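Putative uncharacterized protein (PDB 3K29) is a YscO-like, coiled-coil protein of Chlamydia trachomatis that probably acts as a chaperone in type III secretion and can bind copies of itself. Local coordinates at residues A[36-41]-A[95-100]; A[16-21]-A[117-122]; A[3-8]-A[127-132]. All coordinates share one frame; numbering follows the deposited sequence.

Contact 1. Residues A[36-41]-A[95-100]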
loop_
_atom_site.group_PDB
_atom_site.type_symbol
_atom_site.label_atom_id
_atom_site.label_comp_id
_atom_site.label_asym_id
_atom_site.label_seq_id
_atom_site.Cartn_x
_atom_site.Cartn_y
_atom_site.Cartn_z
ATOM N N GLN A 36 -0.956 -10.619 9.466
ATOM C CA GLN A 36 -2.267 -11.273 9.491
ATOM C C GLN A 36 -2.150 -12.789 9.755
ATOM O O GLN A 36 -2.899 -13.374 10.554
ATOM C CB GLN A 36 -3.044 -11.011 8.194
ATOM C CG GLN A 36 -3.502 -9.565 8.028
ATOM C CD GLN A 36 -4.809 -9.251 8.732
ATOM O OE1 GLN A 36 -5.189 -9.885 9.734
ATOM N NE2 GLN A 36 -5.515 -8.251 8.206
ATOM N N GLU A 37 -1.178 -13.403 9.099
ATOM C CA GLU A 37 -0.862 -14.803 9.299
ATOM C C GLU A 37 -0.381 -15.082 10.746
ATOM O O GLU A 37 -0.763 -16.100 11.337
ATOM C CB GLU A 37 0.191 -15.227 8.266
ATOM C CG GLU A 37 0.140 -16.691 7.866
ATOM C CD GLU A 37 0.615 -17.619 8.980
ATOM O OE1 GLU A 37 1.457 -17.162 9.793
ATOM O OE2 GLU A 37 0.150 -18.794 9.048
ATOM N N LYS A 38 0.446 -14.199 11.311
ATOM C CA LYS A 38 0.895 -14.351 12.715
ATOM C C LYS A 38 -0.262 -14.158 13.649
ATOM O O LYS A 38 -0.332 -14.854 14.640
ATOM C CB LYS A 38 2.032 -13.399 13.103
ATOM C CG LYS A 38 3.361 -13.634 12.361
ATOM C CD LYS A 38 4.292 -12.391 12.393
ATOM C CE LYS A 38 4.765 -12.036 13.822
ATOM N NZ LYS A 38 5.355 -10.660 13.891
ATOM N N LEU A 39 -1.184 -13.244 13.328
ATOM C CA LEU A 39 -2.411 -13.096 14.122
ATOM C C LEU A 39 -3.239 -14.387 14.155
ATOM O O LEU A 39 -3.749 -14.770 15.218
ATOM C CB LEU A 39 -3.287 -11.919 13.656
ATOM C CG LEU A 39 -4.572 -11.638 14.467
ATOM C CD1 LEU A 39 -4.270 -11.376 15.928
ATOM C CD2 LEU A 39 -5.409 -10.463 13.901
ATOM N N ARG A 40 -3.382 -15.033 12.997
ATOM C CA ARG A 40 -4.095 -16.303 12.922
ATOM C C ARG A 40 -3.428 -17.398 13.760
ATOM O O ARG A 40 -4.123 -18.150 14.439
ATOM C CB ARG A 40 -4.322 -16.731 11.464
ATOM C CG ARG A 40 -5.457 -15.954 10.774
ATOM C CD ARG A 40 -5.846 -16.546 9.379
ATOM N NE ARG A 40 -4.727 -16.572 8.423
ATOM C CZ ARG A 40 -4.341 -15.559 7.632
ATOM N NH1 ARG A 40 -4.967 -14.388 7.650
ATOM N NH2 ARG A 40 -3.311 -15.723 6.819
ATOM N N GLU A 41 -2.098 -17.477 13.736
ATOM C CA GLU A 41 -1.376 -18.411 14.598
ATOM C C GLU A 41 -1.605 -18.152 16.092
ATOM O O GLU A 41 -1.864 -19.098 16.844
ATOM C CB GLU A 41 0.111 -18.374 14.316
ATOM C CG GLU A 41 0.538 -19.357 13.270
ATOM C CD GLU A 41 1.988 -19.783 13.419
ATOM O OE1 GLU A 41 2.906 -18.990 13.068
ATOM O OE2 GLU A 41 2.207 -20.936 13.864
ATOM N N ASN A 95 -3.643 -9.888 21.546
ATOM C CA ASN A 95 -3.743 -8.442 21.513
ATOM C C ASN A 95 -2.463 -7.692 21.090
ATOM O O ASN A 95 -2.549 -6.681 20.390
ATOM C CB ASN A 95 -4.258 -7.916 22.828
ATOM C CG ASN A 95 -5.697 -8.308 23.077
ATOM O OD1 ASN A 95 -6.454 -8.613 22.146
ATOM N ND2 ASN A 95 -6.090 -8.293 24.353
ATOM N N LYS A 96 -1.302 -8.181 21.510
ATOM C CA LYS A 96 -0.018 -7.698 20.964
ATOM C C LYS A 96 0.029 -7.849 19.442
ATOM O O LYS A 96 0.385 -6.907 18.711
ATOM C CB LYS A 96 1.135 -8.521 21.533
ATOM C CG LYS A 96 1.882 -7.883 22.683
ATOM C CD LYS A 96 0.953 -7.396 23.741
ATOM C CE LYS A 96 1.716 -6.534 24.751
ATOM N NZ LYS A 96 1.314 -6.995 26.118
ATOM N N GLN A 97 -0.310 -9.042 18.958
ATOM C CA GLN A 97 -0.209 -9.278 17.530
ATOM C C GLN A 97 -1.165 -8.380 16.737
ATOM O O GLN A 97 -0.831 -7.910 15.641
ATOM C CB GLN A 97 -0.397 -10.775 17.187
ATOM C CG GLN A 97 -0.103 -11.172 15.733
ATOM C CD GLN A 97 1.150 -10.541 15.164
ATOM O OE1 GLN A 97 2.169 -10.363 15.852
ATOM N NE2 GLN A 97 1.097 -10.222 13.860
ATOM N N LYS A 98 -2.332 -8.123 17.307
ATOM C CA LYS A 98 -3.264 -7.152 16.751
ATOM C C LYS A 98 -2.618 -5.822 16.521
ATOM O O LYS A 98 -2.901 -5.184 15.508
ATOM C CB LYS A 98 -4.546 -7.010 17.591
ATOM C CG LYS A 98 -5.420 -8.259 17.381
ATOM C CD LYS A 98 -6.826 -8.182 17.903
ATOM C CE LYS A 98 -7.475 -9.486 17.467
ATOM N NZ LYS A 98 -8.967 -9.488 17.504
ATOM N N GLU A 99 -1.752 -5.418 17.446
ATOM C CA GLU A 99 -1.067 -4.141 17.338
ATOM C C GLU A 99 -0.093 -4.108 16.138
ATOM O O GLU A 99 0.053 -3.087 15.470
ATOM C CB GLU A 99 -0.293 -3.818 18.617
ATOM C CG GLU A 99 -1.099 -3.580 19.874
ATOM C CD GLU A 99 -0.181 -3.209 21.033
ATOM O OE1 GLU A 99 0.243 -2.051 21.121
ATOM O OE2 GLU A 99 0.156 -4.078 21.848
ATOM N N ASN A 100 0.579 -5.230 15.900
ATOM C CA ASN A 100 1.396 -5.420 14.705
ATOM C C ASN A 100 0.574 -5.357 13.439
ATOM O O ASN A 100 1.017 -4.752 12.443
ATOM C CB ASN A 100 2.191 -6.731 14.756
ATOM C CG ASN A 100 3.243 -6.725 15.826
ATOM O OD1 ASN A 100 3.765 -5.680 16.198
ATOM N ND2 ASN A 100 3.560 -7.893 16.340
#
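Lys38 opens the contact on helix 8-66, its CA-CB bond directed at helix 70-160. With CG anti to the carbonyl carbon and the chain bent at chi3 (65°), the lysine crosses the side chain of Gln97 at about a right angle. Lys38 CB rests on the amide end of the glutamine, 3.4 Å from Gln97 NE2, and further out Lys38 CE passes Gln97 OE1 at 3.7 Å. The ammonium group goes on to a salt bridge with Glu35, one turn back on its own helix, and Gln97 NE2 donates to the same carboxylate, so Glu35 gathers the polar ends from both helices. The two helices run antiparallel here, the axes of the two segments approaching to 8.9 Å at 171°, as the paired arms of a long alpha-helical hairpin; segment 36-41 also falls in a predicted coiled coil. Leu39 comes next and has the CA nearest to the other segment, 5.6 Å from Gln97 CA. Gln97 has CG anti to its backbone N (chi1 -171°), which carries the chain straight across the interface until CG sits 3.4 Å from Leu39 N. A bend at chi2 then turns the amide alongside helix 8-66 to Lys38. The amide rotation is fixed further by Asn100, one turn on, whose ND2 gives Gln97 OE1 a nearly straight hydrogen bond of 2.9 Å, arriving from above the carbonyl plane. On the other flank of Gln97, the CD1 methyl of Leu39 packs obliquely against the aliphatic part of Lys98, 3.6 Å from Lys98 CG, and the leucine also touches Val101.

Contact 2. Residues A[16-21]-A[117-122]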
loop_
_atom_site.group_PDB
_atom_site.type_symbol
_atom_site.label_atom_id
_atom_site.label_comp_id
_atom_site.label_asym_id
_atom_site.label_seq_id
_atom_site.Cartn_x
_atom_site.Cartn_y
_atom_site.Cartn_z
ATOM N N ASP A 16 9.845 6.600 -12.932
ATOM C CA ASP A 16 10.548 5.702 -12.023
ATOM C C ASP A 16 9.986 5.701 -10.599
ATOM O O ASP A 16 9.927 4.644 -9.970
ATOM C CB ASP A 16 12.043 6.002 -11.996
ATOM C CG ASP A 16 12.752 5.551 -13.276
ATOM O OD1 ASP A 16 12.124 4.838 -14.112
ATOM O OD2 ASP A 16 13.945 5.897 -13.441
ATOM N N ARG A 17 9.569 6.878 -10.124
ATOM C CA ARG A 17 9.066 7.048 -8.772
ATOM C C ARG A 17 7.728 6.380 -8.575
ATOM O O ARG A 17 7.457 5.876 -7.470
ATOM C CB ARG A 17 8.967 8.526 -8.399
ATOM C CG ARG A 17 10.293 9.209 -8.312
ATOM C CD ARG A 17 10.169 10.496 -7.512
ATOM N NE ARG A 17 10.139 10.220 -6.079
ATOM C CZ ARG A 17 9.555 11.014 -5.183
ATOM N NH1 ARG A 17 8.945 12.124 -5.573
ATOM N NH2 ARG A 17 9.579 10.709 -3.898
ATOM N N VAL A 18 6.887 6.429 -9.614
ATOM C CA VAL A 18 5.667 5.621 -9.698
ATOM C C VAL A 18 5.967 4.099 -9.680
ATOM O O VAL A 18 5.377 3.365 -8.871
ATOM C CB VAL A 18 4.774 6.047 -10.879
ATOM C CG1 VAL A 18 3.621 5.055 -11.099
ATOM C CG2 VAL A 18 4.252 7.462 -10.635
ATOM N N ASP A 19 6.895 3.639 -10.523
ATOM C CA ASP A 19 7.334 2.230 -10.472
ATOM C C ASP A 19 7.700 1.838 -9.053
ATOM O O ASP A 19 7.190 0.834 -8.548
ATOM C CB ASP A 19 8.518 1.943 -11.408
ATOM C CG ASP A 19 8.126 1.989 -12.867
ATOM O OD1 ASP A 19 6.957 2.345 -13.129
ATOM O OD2 ASP A 19 8.974 1.696 -13.756
ATOM N N ARG A 20 8.566 2.629 -8.420
ATOM C CA ARG A 20 9.047 2.339 -7.060
ATOM C C ARG A 20 7.926 2.280 -6.028
ATOM O O ARG A 20 7.941 1.408 -5.166
ATOM C CB ARG A 20 10.173 3.294 -6.606
ATOM C CG ARG A 20 11.423 3.185 -7.489
ATOM C CD ARG A 20 12.705 3.649 -6.828
ATOM N NE ARG A 20 12.684 5.070 -6.553
ATOM C CZ ARG A 20 13.173 6.014 -7.354
ATOM N NH1 ARG A 20 13.751 5.703 -8.508
ATOM N NH2 ARG A 20 13.092 7.275 -6.976
ATOM N N ALA A 21 6.962 3.197 -6.140
ATOM C CA ALA A 21 5.851 3.286 -5.196
ATOM C C ALA A 21 4.859 2.134 -5.355
ATOM O O ALA A 21 4.257 1.696 -4.379
ATOM C CB ALA A 21 5.116 4.637 -5.356
ATOM N N LYS A 117 0.115 10.183 -4.837
ATOM C CA LYS A 117 0.942 11.389 -4.947
ATOM C C LYS A 117 1.948 11.292 -6.094
ATOM O O LYS A 117 2.090 12.228 -6.871
ATOM C CB LYS A 117 1.651 11.705 -3.625
ATOM C CG LYS A 117 0.893 12.706 -2.759
ATOM C CD LYS A 117 1.449 12.812 -1.341
ATOM C CE LYS A 117 2.754 13.637 -1.295
ATOM N NZ LYS A 117 3.409 13.604 0.056
ATOM N N ARG A 118 2.624 10.150 -6.226
ATOM C CA ARG A 118 3.591 9.973 -7.318
ATOM C C ARG A 118 2.942 10.082 -8.678
ATOM O O ARG A 118 3.529 10.638 -9.609
ATOM C CB ARG A 118 4.385 8.659 -7.192
ATOM C CG ARG A 118 5.192 8.551 -5.930
ATOM C CD ARG A 118 6.274 9.641 -5.761
ATOM N NE ARG A 118 5.793 10.874 -5.108
ATOM C CZ ARG A 118 5.458 11.000 -3.812
ATOM N NH1 ARG A 118 5.539 9.971 -2.967
ATOM N NH2 ARG A 118 5.032 12.169 -3.346
ATOM N N ARG A 119 1.738 9.544 -8.787
ATOM C CA ARG A 119 1.029 9.477 -10.042
ATOM C C ARG A 119 0.480 10.851 -10.453
ATOM O O ARG A 119 0.496 11.199 -11.628
ATOM C CB ARG A 119 -0.070 8.408 -9.957
ATOM C CG ARG A 119 0.524 7.001 -9.852
ATOM C CD ARG A 119 -0.235 5.969 -10.653
ATOM N NE ARG A 119 -1.065 5.132 -9.799
ATOM C CZ ARG A 119 -1.061 3.796 -9.773
ATOM N NH1 ARG A 119 -0.262 3.095 -10.567
ATOM N NH2 ARG A 119 -1.875 3.152 -8.938
ATOM N N LYS A 120 -0.028 11.599 -9.463
ATOM C CA LYS A 120 -0.440 13.000 -9.601
ATOM C C LYS A 120 0.725 13.856 -10.120
ATOM O O LYS A 120 0.593 14.556 -11.128
ATOM C CB LYS A 120 -0.921 13.491 -8.239
ATOM C CG LYS A 120 -1.550 14.856 -8.190
ATOM C CD LYS A 120 -1.905 15.133 -6.741
ATOM C CE LYS A 120 -1.555 16.569 -6.352
ATOM N NZ LYS A 120 -2.567 17.583 -6.828
ATOM N N GLU A 121 1.873 13.757 -9.455
ATOM C CA GLU A 121 3.061 14.520 -9.857
ATOM C C GLU A 121 3.540 14.146 -11.261
ATOM O O GLU A 121 3.827 15.020 -12.061
ATOM C CB GLU A 121 4.218 14.325 -8.876
ATOM C CG GLU A 121 3.987 14.893 -7.486
ATOM C CD GLU A 121 4.649 14.076 -6.381
ATOM O OE1 GLU A 121 5.483 13.163 -6.661
ATOM O OE2 GLU A 121 4.316 14.358 -5.207
ATOM N N GLU A 122 3.628 12.853 -11.544
ATOM C CA GLU A 122 4.058 12.397 -12.855
ATOM C C GLU A 122 3.101 12.944 -13.921
ATOM O O GLU A 122 3.529 13.404 -14.997
ATOM C CB GLU A 122 4.119 10.859 -12.894
ATOM C CG GLU A 122 4.670 10.260 -14.222
ATOM C CD GLU A 122 3.659 10.226 -15.378
ATOM O OE1 GLU A 122 2.427 10.082 -15.150
ATOM O OE2 GLU A 122 4.116 10.349 -16.545
HETATM O O HOH W 1 7.515 12.662 -8.456
#
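Val18 and Arg118 form the tight part of this contact, where the CA atoms of Val18 and Arg118 come within 5.4 Å of each other. The valine has CG1 anti to its backbone N, which leaves CG2 to press on the opposing backbone, 3.4 Å from Arg118 O. That methyl also meets Arg118 CB and the CB of Glu122, while CG1 lies across the aliphatic start of Arg119, whose guanidinium goes on to a salt bridge with Glu22. Ala21 CB adds a looser touch on Arg118 CG at 4.0 Å. The other side of the contact is polar and hydrated. There Arg118 bends at chi2 and chi3 and turns along its own helix to grip Glu121, one turn on, side-on: NE reaches Glu121 OE1 at 2.8 Å in an almost straight bond, and NH2 takes the syn lone pair of Glu121 OE2. The guanidinium of Arg17 lies flat over this held group, the planes 17° apart, and Arg118 CD is 3.6 Å from Arg17 CZ. Arg17 NH1 and Arg118 NE, both donors, are only 3.4 Å apart; the carboxylate of Glu121 probably offsets this repulsion, and Glu114 binds Arg118 NH1 as well. From Arg17 NH1 the direct ion pair to Glu121 OE1 is long, and a water spans the same gap, accepting from Arg17 NH1 and donating to Glu121 OE1. A small apolar strip flanked by a stacked-arginine salt-bridge network thus joins the antiparallel helices, the segment axes approaching to 8.8 Å at 165°, in the manner of a two-helix, coiled-coil-like hairpin.

Contact 3. Residues A[3-8]-A[127-132]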
loop_
_atom_site.group_PDB
_atom_site.type_symbol
_atom_site.label_atom_id
_atom_site.label_comp_id
_atom_site.label_asym_id
_atom_site.label_seq_id
_atom_site.Cartn_x
_atom_site.Cartn_y
_atom_site.Cartn_z
ATOM N N VAL A 3 14.955 18.489 -31.282
ATOM C CA VAL A 3 14.466 19.231 -30.106
ATOM C C VAL A 3 13.481 18.367 -29.290
ATOM O O VAL A 3 12.310 18.213 -29.659
ATOM C CB VAL A 3 13.762 20.567 -30.503
ATOM C CG1 VAL A 3 13.420 21.407 -29.249
ATOM C CG2 VAL A 3 14.592 21.362 -31.554
ATOM N N ARG A 4 13.981 17.807 -28.193
ATOM C CA ARG A 4 13.193 17.011 -27.264
ATOM C C ARG A 4 12.724 17.878 -26.088
ATOM O O ARG A 4 13.198 19.000 -25.898
ATOM C CB ARG A 4 14.054 15.861 -26.739
ATOM C CG ARG A 4 14.986 15.250 -27.767
ATOM C CD ARG A 4 14.320 14.121 -28.522
ATOM N NE ARG A 4 15.291 13.404 -29.338
ATOM C CZ ARG A 4 15.033 12.302 -30.038
ATOM N NH1 ARG A 4 13.817 11.761 -30.030
ATOM N NH2 ARG A 4 16.002 11.738 -30.752
ATOM N N TYR A 5 11.813 17.348 -25.283
ATOM C CA TYR A 5 11.276 18.067 -24.136
ATOM C C TYR A 5 12.374 18.434 -23.134
ATOM O O TYR A 5 13.126 17.559 -22.721
ATOM C CB TYR A 5 10.207 17.208 -23.454
ATOM C CG TYR A 5 9.588 17.835 -22.240
ATOM C CD1 TYR A 5 9.130 19.147 -22.263
ATOM C CD2 TYR A 5 9.447 17.108 -21.064
ATOM C CE1 TYR A 5 8.562 19.727 -21.144
ATOM C CE2 TYR A 5 8.867 17.668 -19.942
ATOM C CZ TYR A 5 8.433 18.988 -19.991
ATOM O OH TYR A 5 7.855 19.559 -18.869
ATOM N N PRO A 6 12.479 19.727 -22.748
ATOM C CA PRO A 6 13.605 20.148 -21.889
ATOM C C PRO A 6 13.606 19.449 -20.536
ATOM O O PRO A 6 14.656 19.295 -19.897
ATOM C CB PRO A 6 13.335 21.643 -21.697
ATOM C CG PRO A 6 12.676 22.039 -22.937
ATOM C CD PRO A 6 11.733 20.900 -23.242
ATOM N N LEU A 7 12.422 19.045 -20.091
ATOM C CA LEU A 7 12.298 18.445 -18.784
ATOM C C LEU A 7 12.064 16.920 -18.896
ATOM O O LEU A 7 11.530 16.268 -17.994
ATOM C CB LEU A 7 11.238 19.180 -17.936
ATOM C CG LEU A 7 11.529 20.621 -17.482
ATOM C CD1 LEU A 7 10.331 21.141 -16.703
ATOM C CD2 LEU A 7 12.764 20.702 -16.613
ATOM N N GLU A 8 12.525 16.355 -20.008
ATOM C CA GLU A 8 12.504 14.913 -20.177
ATOM C C GLU A 8 13.144 14.174 -18.977
ATOM O O GLU A 8 12.590 13.176 -18.503
ATOM C CB GLU A 8 13.157 14.499 -21.490
ATOM C CG GLU A 8 12.797 13.089 -21.879
ATOM C CD GLU A 8 11.301 12.892 -22.098
ATOM O OE1 GLU A 8 10.563 13.884 -22.303
ATOM O OE2 GLU A 8 10.862 11.724 -22.074
ATOM N N LEU A 127 1.583 16.327 -18.507
ATOM C CA LEU A 127 0.747 17.363 -19.084
ATOM C C LEU A 127 1.596 18.537 -19.578
ATOM O O LEU A 127 1.307 19.123 -20.639
ATOM C CB LEU A 127 -0.312 17.846 -18.094
ATOM C CG LEU A 127 -1.455 18.620 -18.783
ATOM C CD1 LEU A 127 -2.328 17.707 -19.671
ATOM C CD2 LEU A 127 -2.318 19.370 -17.780
ATOM N N HIS A 128 2.632 18.888 -18.816
ATOM C CA HIS A 128 3.496 20.006 -19.235
ATOM C C HIS A 128 4.345 19.674 -20.463
ATOM O O HIS A 128 4.678 20.576 -21.230
ATOM C CB HIS A 128 4.386 20.539 -18.107
ATOM C CG HIS A 128 3.632 21.120 -16.957
ATOM N ND1 HIS A 128 2.310 21.495 -17.045
ATOM C CD2 HIS A 128 4.019 21.394 -15.687
ATOM C CE1 HIS A 128 1.910 21.967 -15.878
ATOM N NE2 HIS A 128 2.927 21.918 -15.036
ATOM N N LYS A 129 4.725 18.400 -20.619
ATOM C CA LYS A 129 5.400 17.906 -21.833
ATOM C C LYS A 129 4.488 18.006 -23.048
ATOM O O LYS A 129 4.911 18.383 -24.153
ATOM C CB LYS A 129 5.846 16.455 -21.653
ATOM C CG LYS A 129 6.071 15.759 -22.947
ATOM C CD LYS A 129 7.193 14.804 -22.833
ATOM C CE LYS A 129 7.472 14.214 -24.173
ATOM N NZ LYS A 129 8.054 12.887 -23.930
ATOM N N GLU A 130 3.230 17.637 -22.832
ATOM C CA GLU A 130 2.233 17.752 -23.847
ATOM C C GLU A 130 2.078 19.206 -24.281
ATOM O O GLU A 130 2.054 19.500 -25.475
ATOM C CB GLU A 130 0.910 17.223 -23.320
ATOM C CG GLU A 130 -0.027 16.819 -24.390
ATOM C CD GLU A 130 -1.228 16.107 -23.810
ATOM O OE1 GLU A 130 -1.344 14.882 -24.047
ATOM O OE2 GLU A 130 -2.031 16.767 -23.097
ATOM N N GLU A 131 1.988 20.112 -23.310
ATOM C CA GLU A 131 1.781 21.526 -23.625
ATOM C C GLU A 131 3.037 22.195 -24.180
ATOM O O GLU A 131 2.924 23.104 -24.992
ATOM C CB GLU A 131 1.252 22.299 -22.427
ATOM C CG GLU A 131 -0.103 21.823 -21.972
ATOM C CD GLU A 131 -0.430 22.300 -20.590
ATOM O OE1 GLU A 131 0.519 22.719 -19.881
ATOM O OE2 GLU A 131 -1.632 22.255 -20.209
ATOM N N TRP A 132 4.219 21.745 -23.757
ATOM C CA TRP A 132 5.476 22.227 -24.358
ATOM C C TRP A 132 5.526 21.820 -25.833
ATOM O O TRP A 132 5.808 22.636 -26.702
ATOM C CB TRP A 132 6.704 21.674 -23.635
ATOM C CG TRP A 132 7.958 21.825 -24.469
ATOM C CD1 TRP A 132 8.800 22.905 -24.499
ATOM C CD2 TRP A 132 8.479 20.874 -25.425
ATOM N NE1 TRP A 132 9.797 22.695 -25.417
ATOM C CE2 TRP A 132 9.631 21.459 -26.000
ATOM C CE3 TRP A 132 8.075 19.583 -25.848
ATOM C CZ2 TRP A 132 10.412 20.793 -26.964
ATOM C CZ3 TRP A 132 8.824 18.918 -26.835
ATOM C CH2 TRP A 132 9.999 19.526 -27.367
#
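The Tyr5 ring is covered on both faces: Lys129 CA lies over one, 3.7 Å from the ring centroid in a CH-pi contact, and the backbone N of Leu7 lies over the opposite one. At its edge, Glu8 OE1 lies in plane and Tyr5 CD1 meets Trp132 CD2 at 3.7 Å; the two aromatic planes are inclined at 54°, an oblique pairing. The Trp132 indole offers one face to the N-terminal segment, with Tyr5 CA over the six-membered ring and Pro6 CD over the five-membered ring, the latter 3.5 Å from its centroid. Val3 O and Lys129 O lie in plane at the indole edge, and Val3 CG1 touches Trp132 CZ2 at 3.8 Å. Both aromatic side chains have CG anti to the backbone N; they pass each other pointing opposite ways. The Lys129 chain crosses the Tyr5 ring obliquely, CB and CD against CD2, before ending in a salt bridge, Lys129 NZ donating to the syn lone pair of Glu8 OE1 at 3.2 Å. The arrangement is a helix start, entered through a type I beta turn from Tyr5 to Glu8 with Leu7 at the N-cap position, packed by Tyr5 and Pro6 against the second arm of an antiparallel helical hairpin.

How the contacts relate
All three contacts join the first arm of the hairpin, or the loop leading into it, to helix 70-160, and they succeed one another along a single elongated hairpin. Going outward from the turn between helices 8-66 and 70-160, contact 1 comes first, then contact 2, then contact 3; each later pair encloses the earlier one in sequence. Contacts 1 and 2 both pair helix 8-66 with helix 70-160, and their centres are 31 Å apart. Contact 3 replaces helix 8-66 by the loop before it, with its centre 18 Å from that of contact 2 and 49 Å from that of contact 1. The spread of the contacts along the two long helices fits an elongated, rod-like chain (radius of gyration 38 Å).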